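Local coordinates for CLIP-associating protein (Drosophila melanogaster, PDB 4G3A) that tracks microtubule plus ends and stabilises dynamic microtubules for mitotic spindle formation, here represented by its N-terminal TOG-like domain of HEAT repeats, at residues R115-E119 against N154-Y159; S7-F12 against D30-L35. All coordinates share one frame. Residues are numbered along the deposited sequence.

Contact 1 (R115-E119 against N154-Y159); sequences RDLME and NALHEY
This contact packs HEAT 2, on helix 104-119, against helix 142-159 of the TOG-like domain's helical array, C-terminal turn to C-terminal turn. Both segments are helical and run roughly the same way. Their axes cross at -29° and approach to 11.6 Å, so side chains and water fill the gap. Arg115 CA lies nearest Ala155 CA (7.5 Å) and Glu119 CA nearest Glu158 CA (9.2 Å). Tyr159, with chi1 m, reaches across to the end of the first helix. Its OH lies 3.6 Å from Met118 CB and 3.1 Å from Glu119 N, at an angle too poor for a hydrogen bond. Residue 118 is selenomethionine, rotamer mtm. Its SE sits 5.3 Å from the Tyr159 ring centroid, an oblique Met-aromatic contact, and its CE lies 4.1 Å from Ala155 CB. One water accepts from Arg115 NH1 and donates to Asn154 OD1, 3.0 Å from each. A second donates to Arg115 O and Glu158 OE1 and also bonds Tyr159 OH, all at 2.8 Å. Arg115 NE and Glu158 OE2 are 4.0 Å apart, with the oxygen well out of the guanidinium plane. The polar link is therefore carried by water, and the opposite charges attract without a salt bridge.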
loop_
_atom_site.group_PDB
_atom_site.type_symbol
_atom_site.label_atom_id
_atom_site.label_comp_id
_atom_site.label_asym_id
_atom_site.label_seq_id
_atom_site.Cartn_x
_atom_site.Cartn_y
_atom_site.Cartn_z
ATOM N N ARG A 115 -1.210 4.900 -0.632
ATOM C CA ARG A 115 -1.356 6.226 -0.030
ATOM C C ARG A 115 -2.304 7.113 -0.855
ATOM O O ARG A 115 -3.084 7.893 -0.304
ATOM C CB ARG A 115 0.014 6.885 0.169
ATOM C CG ARG A 115 0.893 6.144 1.192
ATOM C CD ARG A 115 2.044 7.020 1.704
ATOM N NE ARG A 115 2.987 7.380 0.648
ATOM C CZ ARG A 115 4.019 6.622 0.285
ATOM N NH1 ARG A 115 4.236 5.460 0.887
ATOM N NH2 ARG A 115 4.835 7.018 -0.679
ATOM N N ASP A 116 -2.241 6.977 -2.178
ATOM C CA ASP A 116 -3.109 7.757 -3.058
ATOM C C ASP A 116 -4.585 7.414 -2.846
ATOM O O ASP A 116 -5.434 8.303 -2.833
ATOM C CB ASP A 116 -2.706 7.594 -4.530
ATOM C CG ASP A 116 -1.392 8.295 -4.866
ATOM O OD1 ASP A 116 -1.020 9.279 -4.186
ATOM O OD2 ASP A 116 -0.727 7.857 -5.822
ATOM N N LEU A 117 -4.893 6.136 -2.656
ATOM C CA LEU A 117 -6.267 5.733 -2.345
ATOM C C LEU A 117 -6.830 6.504 -1.147
ATOM O O LEU A 117 -7.999 6.893 -1.127
ATOM C CB LEU A 117 -6.343 4.229 -2.059
ATOM C CG LEU A 117 -6.127 3.217 -3.192
ATOM C CD1 LEU A 117 -6.015 1.797 -2.643
ATOM C CD2 LEU A 117 -7.266 3.292 -4.232
HETATM N N MSE A 118 -5.992 6.709 -0.141
HETATM C CA MSE A 118 -6.424 7.373 1.077
HETATM C C MSE A 118 -6.394 8.889 0.905
HETATM O O MSE A 118 -7.343 9.575 1.260
HETATM C CB MSE A 118 -5.543 6.941 2.255
HETATM C CG MSE A 118 -5.695 5.470 2.594
HETATM SE SE MSE A 118 -4.640 4.984 4.195
HETATM C CE MSE A 118 -2.899 4.924 3.339
ATOM N N GLU A 119 -5.310 9.415 0.351
ATOM C CA GLU A 119 -5.202 10.862 0.210
ATOM C C GLU A 119 -6.333 11.409 -0.663
ATOM O O GLU A 119 -6.919 12.445 -0.357
ATOM C CB GLU A 119 -3.841 11.277 -0.359
ATOM C CG GLU A 119 -3.659 12.797 -0.424
ATOM C CD GLU A 119 -2.245 13.232 -0.806
ATOM O OE1 GLU A 119 -1.347 12.370 -0.914
ATOM O OE2 GLU A 119 -2.034 14.451 -0.988
ATOM N N ASN A 154 3.020 4.665 8.020
ATOM C CA ASN A 154 2.858 5.850 7.165
ATOM C C ASN A 154 1.468 6.450 7.308
ATOM O O ASN A 154 1.317 7.666 7.371
ATOM C CB ASN A 154 3.117 5.517 5.690
ATOM C CG ASN A 154 4.551 5.106 5.415
ATOM O OD1 ASN A 154 4.838 4.474 4.400
ATOM N ND2 ASN A 154 5.459 5.456 6.317
ATOM N N ALA A 155 0.447 5.593 7.339
ATOM C CA ALA A 155 -0.931 6.047 7.499
ATOM C C ALA A 155 -1.166 6.762 8.841
ATOM O O ALA A 155 -1.868 7.779 8.913
ATOM C CB ALA A 155 -1.880 4.880 7.361
ATOM N N LEU A 156 -0.581 6.224 9.903
ATOM C CA LEU A 156 -0.654 6.855 11.216
ATOM C C LEU A 156 0.057 8.200 11.201
ATOM O O LEU A 156 -0.466 9.208 11.675
ATOM C CB LEU A 156 -0.014 5.930 12.267
ATOM C CG LEU A 156 -0.316 6.173 13.748
ATOM C CD1 LEU A 156 -1.804 6.028 14.023
ATOM C CD2 LEU A 156 0.505 5.212 14.632
ATOM N N HIS A 157 1.267 8.217 10.659
ATOM C CA HIS A 157 2.019 9.453 10.610
ATOM C C HIS A 157 1.269 10.507 9.792
ATOM O O HIS A 157 1.282 11.676 10.138
ATOM C CB HIS A 157 3.434 9.219 10.075
ATOM C CG HIS A 157 4.344 8.544 11.072
ATOM N ND1 HIS A 157 4.079 8.510 12.411
ATOM C CD2 HIS A 157 5.523 7.891 10.886
ATOM C CE1 HIS A 157 5.055 7.848 13.037
ATOM N NE2 HIS A 157 5.934 7.475 12.137
ATOM N N GLU A 158 0.585 10.086 8.730
ATOM C CA GLU A 158 -0.068 11.042 7.832
ATOM C C GLU A 158 -1.431 11.495 8.342
ATOM O O GLU A 158 -1.807 12.668 8.175
ATOM C CB GLU A 158 -0.189 10.473 6.413
ATOM C CG GLU A 158 1.082 10.618 5.588
ATOM C CD GLU A 158 1.109 9.702 4.376
ATOM O OE1 GLU A 158 0.159 9.746 3.561
ATOM O OE2 GLU A 158 2.088 8.937 4.241
ATOM N N TYR A 159 -2.157 10.589 8.989
ATOM C CA TYR A 159 -3.526 10.894 9.409
ATOM C C TYR A 159 -3.767 11.026 10.915
ATOM O O TYR A 159 -4.741 11.647 11.330
ATOM C CB TYR A 159 -4.495 9.886 8.801
ATOM C CG TYR A 159 -4.458 9.947 7.291
ATOM C CD1 TYR A 159 -5.038 11.010 6.612
ATOM C CD2 TYR A 159 -3.823 8.965 6.557
ATOM C CE1 TYR A 159 -4.995 11.089 5.235
ATOM C CE2 TYR A 159 -3.776 9.032 5.176
ATOM C CZ TYR A 159 -4.360 10.106 4.522
ATOM O OH TYR A 159 -4.319 10.175 3.148
HETATM O O HOH W 1 2.575 3.659 2.570
HETATM O O HOH W 2 -2.131 8.824 2.167
#

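Contact 2 (S7-F12 against D30-L35)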
loop_
_atom_site.group_PDB
_atom_site.type_symbol
_atom_site.label_atom_id
_atom_site.label_comp_id
_atom_site.label_asym_id
_atom_site.label_seq_id
_atom_site.Cartn_x
_atom_site.Cartn_y
_atom_site.Cartn_z
ATOM N N SER A 7 -3.616 9.679 -28.780
ATOM C CA SER A 7 -3.973 11.074 -28.529
ATOM C C SER A 7 -5.036 11.199 -27.445
ATOM O O SER A 7 -5.203 12.263 -26.831
ATOM C CB SER A 7 -4.456 11.737 -29.824
ATOM O OG SER A 7 -5.478 10.970 -30.435
ATOM N N ASP A 8 -5.760 10.112 -27.204
ATOM C CA ASP A 8 -6.733 10.100 -26.113
ATOM C C ASP A 8 -6.854 8.725 -25.469
ATOM O O ASP A 8 -6.240 7.755 -25.921
ATOM C CB ASP A 8 -8.099 10.581 -26.601
ATOM C CG ASP A 8 -8.648 9.728 -27.713
ATOM O OD1 ASP A 8 -9.653 10.134 -28.332
ATOM O OD2 ASP A 8 -8.068 8.654 -27.974
ATOM N N LEU A 9 -7.652 8.647 -24.412
ATOM C CA LEU A 9 -7.810 7.391 -23.686
ATOM C C LEU A 9 -8.249 6.229 -24.582
ATOM O O LEU A 9 -7.683 5.137 -24.514
ATOM C CB LEU A 9 -8.791 7.568 -22.529
ATOM C CG LEU A 9 -8.190 7.694 -21.132
ATOM C CD1 LEU A 9 -8.523 6.451 -20.348
ATOM C CD2 LEU A 9 -6.684 7.904 -21.186
ATOM N N ASP A 10 -9.246 6.468 -25.429
ATOM C CA ASP A 10 -9.744 5.420 -26.313
ATOM C C ASP A 10 -8.623 4.860 -27.181
ATOM O O ASP A 10 -8.549 3.651 -27.413
ATOM C CB ASP A 10 -10.892 5.944 -27.180
ATOM C CG ASP A 10 -12.211 5.986 -26.429
ATOM O OD1 ASP A 10 -12.484 5.034 -25.665
ATOM O OD2 ASP A 10 -12.972 6.961 -26.605
ATOM N N GLY A 11 -7.747 5.744 -27.647
ATOM C CA GLY A 11 -6.577 5.340 -28.406
ATOM C C GLY A 11 -5.668 4.390 -27.640
ATOM O O GLY A 11 -5.215 3.385 -28.187
ATOM N N PHE A 12 -5.386 4.707 -26.376
ATOM C CA PHE A 12 -4.575 3.823 -25.549
ATOM C C PHE A 12 -5.271 2.476 -25.378
ATOM O O PHE A 12 -4.669 1.424 -25.575
ATOM C CB PHE A 12 -4.304 4.442 -24.169
ATOM C CG PHE A 12 -3.205 5.469 -24.167
ATOM C CD1 PHE A 12 -1.875 5.079 -24.192
ATOM C CD2 PHE A 12 -3.502 6.824 -24.130
ATOM C CE1 PHE A 12 -0.860 6.022 -24.191
ATOM C CE2 PHE A 12 -2.493 7.772 -24.128
ATOM C CZ PHE A 12 -1.170 7.371 -24.161
ATOM N N ASP A 30 3.855 6.365 -21.903
ATOM C CA ASP A 30 3.063 7.460 -22.447
ATOM C C ASP A 30 1.707 7.583 -21.770
ATOM O O ASP A 30 1.234 8.690 -21.522
ATOM C CB ASP A 30 2.891 7.299 -23.954
ATOM C CG ASP A 30 4.195 7.457 -24.705
ATOM O OD1 ASP A 30 5.093 8.157 -24.184
ATOM O OD2 ASP A 30 4.320 6.883 -25.812
ATOM N N LEU A 31 1.087 6.443 -21.474
ATOM C CA LEU A 31 -0.169 6.427 -20.729
ATOM C C LEU A 31 -0.007 7.209 -19.425
ATOM O O LEU A 31 -0.788 8.118 -19.131
ATOM C CB LEU A 31 -0.609 4.985 -20.442
ATOM C CG LEU A 31 -2.080 4.681 -20.109
ATOM C CD1 LEU A 31 -2.229 3.311 -19.469
ATOM C CD2 LEU A 31 -2.632 5.702 -19.190
ATOM N N VAL A 32 1.010 6.860 -18.645
ATOM C CA VAL A 32 1.270 7.570 -17.395
ATOM C C VAL A 32 1.485 9.074 -17.633
ATOM O O VAL A 32 0.888 9.915 -16.960
ATOM C CB VAL A 32 2.468 6.970 -16.634
ATOM C CG1 VAL A 32 2.787 7.814 -15.413
ATOM C CG2 VAL A 32 2.171 5.534 -16.228
ATOM N N THR A 33 2.322 9.409 -18.610
ATOM C CA THR A 33 2.543 10.806 -18.962
ATOM C C THR A 33 1.226 11.504 -19.279
ATOM O O THR A 33 0.967 12.611 -18.809
ATOM C CB THR A 33 3.475 10.937 -20.169
ATOM O OG1 THR A 33 4.784 10.478 -19.809
ATOM C CG2 THR A 33 3.556 12.387 -20.626
ATOM N N PHE A 34 0.396 10.844 -20.074
ATOM C CA PHE A 34 -0.887 11.398 -20.486
ATOM C C PHE A 34 -1.769 11.704 -19.281
ATOM O O PHE A 34 -2.267 12.817 -19.134
ATOM C CB PHE A 34 -1.603 10.418 -21.422
ATOM C CG PHE A 34 -2.947 10.897 -21.888
ATOM C CD1 PHE A 34 -3.073 11.588 -23.086
ATOM C CD2 PHE A 34 -4.087 10.656 -21.134
ATOM C CE1 PHE A 34 -4.312 12.035 -23.525
ATOM C CE2 PHE A 34 -5.329 11.099 -21.563
ATOM C CZ PHE A 34 -5.442 11.784 -22.765
ATOM N N LEU A 35 -1.960 10.704 -18.421
ATOM C CA LEU A 35 -2.816 10.845 -17.247
ATOM C C LEU A 35 -2.255 11.836 -16.231
ATOM O O LEU A 35 -3.003 12.410 -15.434
ATOM C CB LEU A 35 -3.015 9.482 -16.570
ATOM C CG LEU A 35 -3.768 8.428 -17.383
ATOM C CD1 LEU A 35 -3.823 7.125 -16.615
ATOM C CD2 LEU A 35 -5.167 8.899 -17.722
#
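This is an apolar contact within an antiparallel helical hairpin at the N-terminal end of the TOG-like domain's helical array. The start of helix 9-18 packs against the last turns of helix 21-36, the next helix in the chain. Two phenylalanines form its centre. The edge of Phe12 points toward the face of Phe34 in an offset edge-to-face pair, with centroids 5.6 Å apart and planes at 62°. Phe12 also lies against the backbone of the second helix. Leu31 CA sits over its face, 4.0 Å from the ring centroid, as a CH-pi contact. Phe12 CE1 is 3.9 Å from Leu31 CB. The Phe34 side chain, chi1 t, extends to the beginning of the first helix, where its CE1 meets Ser7 O at 3.4 Å and its CZ meets Asp8 CA at 4.0 Å. Leu9 adds a further apolar patch, with CD2 3.5 Å from Phe34 CE2 and 3.9 Å from Leu35 CD2. Leu50 of helix 47-58 touches Leu9, and Leu54 and Trp57 of that helix touch Leu31, which ties the pair to the following helix. Asp8 is the N-cap of the first helix: its OD2 accepts a hydrogen bond from Gly11 N at 2.9 Å.

The two contacts lie in series along the chain: contact 2 closes before contact 1 opens. Their centres are 28 Å apart and their nearest atoms about 10 Å, so they do not touch. Contact 2 is near the N-terminal end of the array, its centre about 25 Å from the chain centre. Contact 1 is nearer the middle, its centre about 9 Å from it. Helix 63-80 lies between them: its Glu75 and Leu76 meet Leu35 of contact 2, and its Ser74 bonds Asp116, which lies on the first helix of contact 1. Contact 2 is aromatic and apolar; contact 1 combines a Met-aromatic contact with two water bridges. Both are packing within the array, and neither holds a ligand.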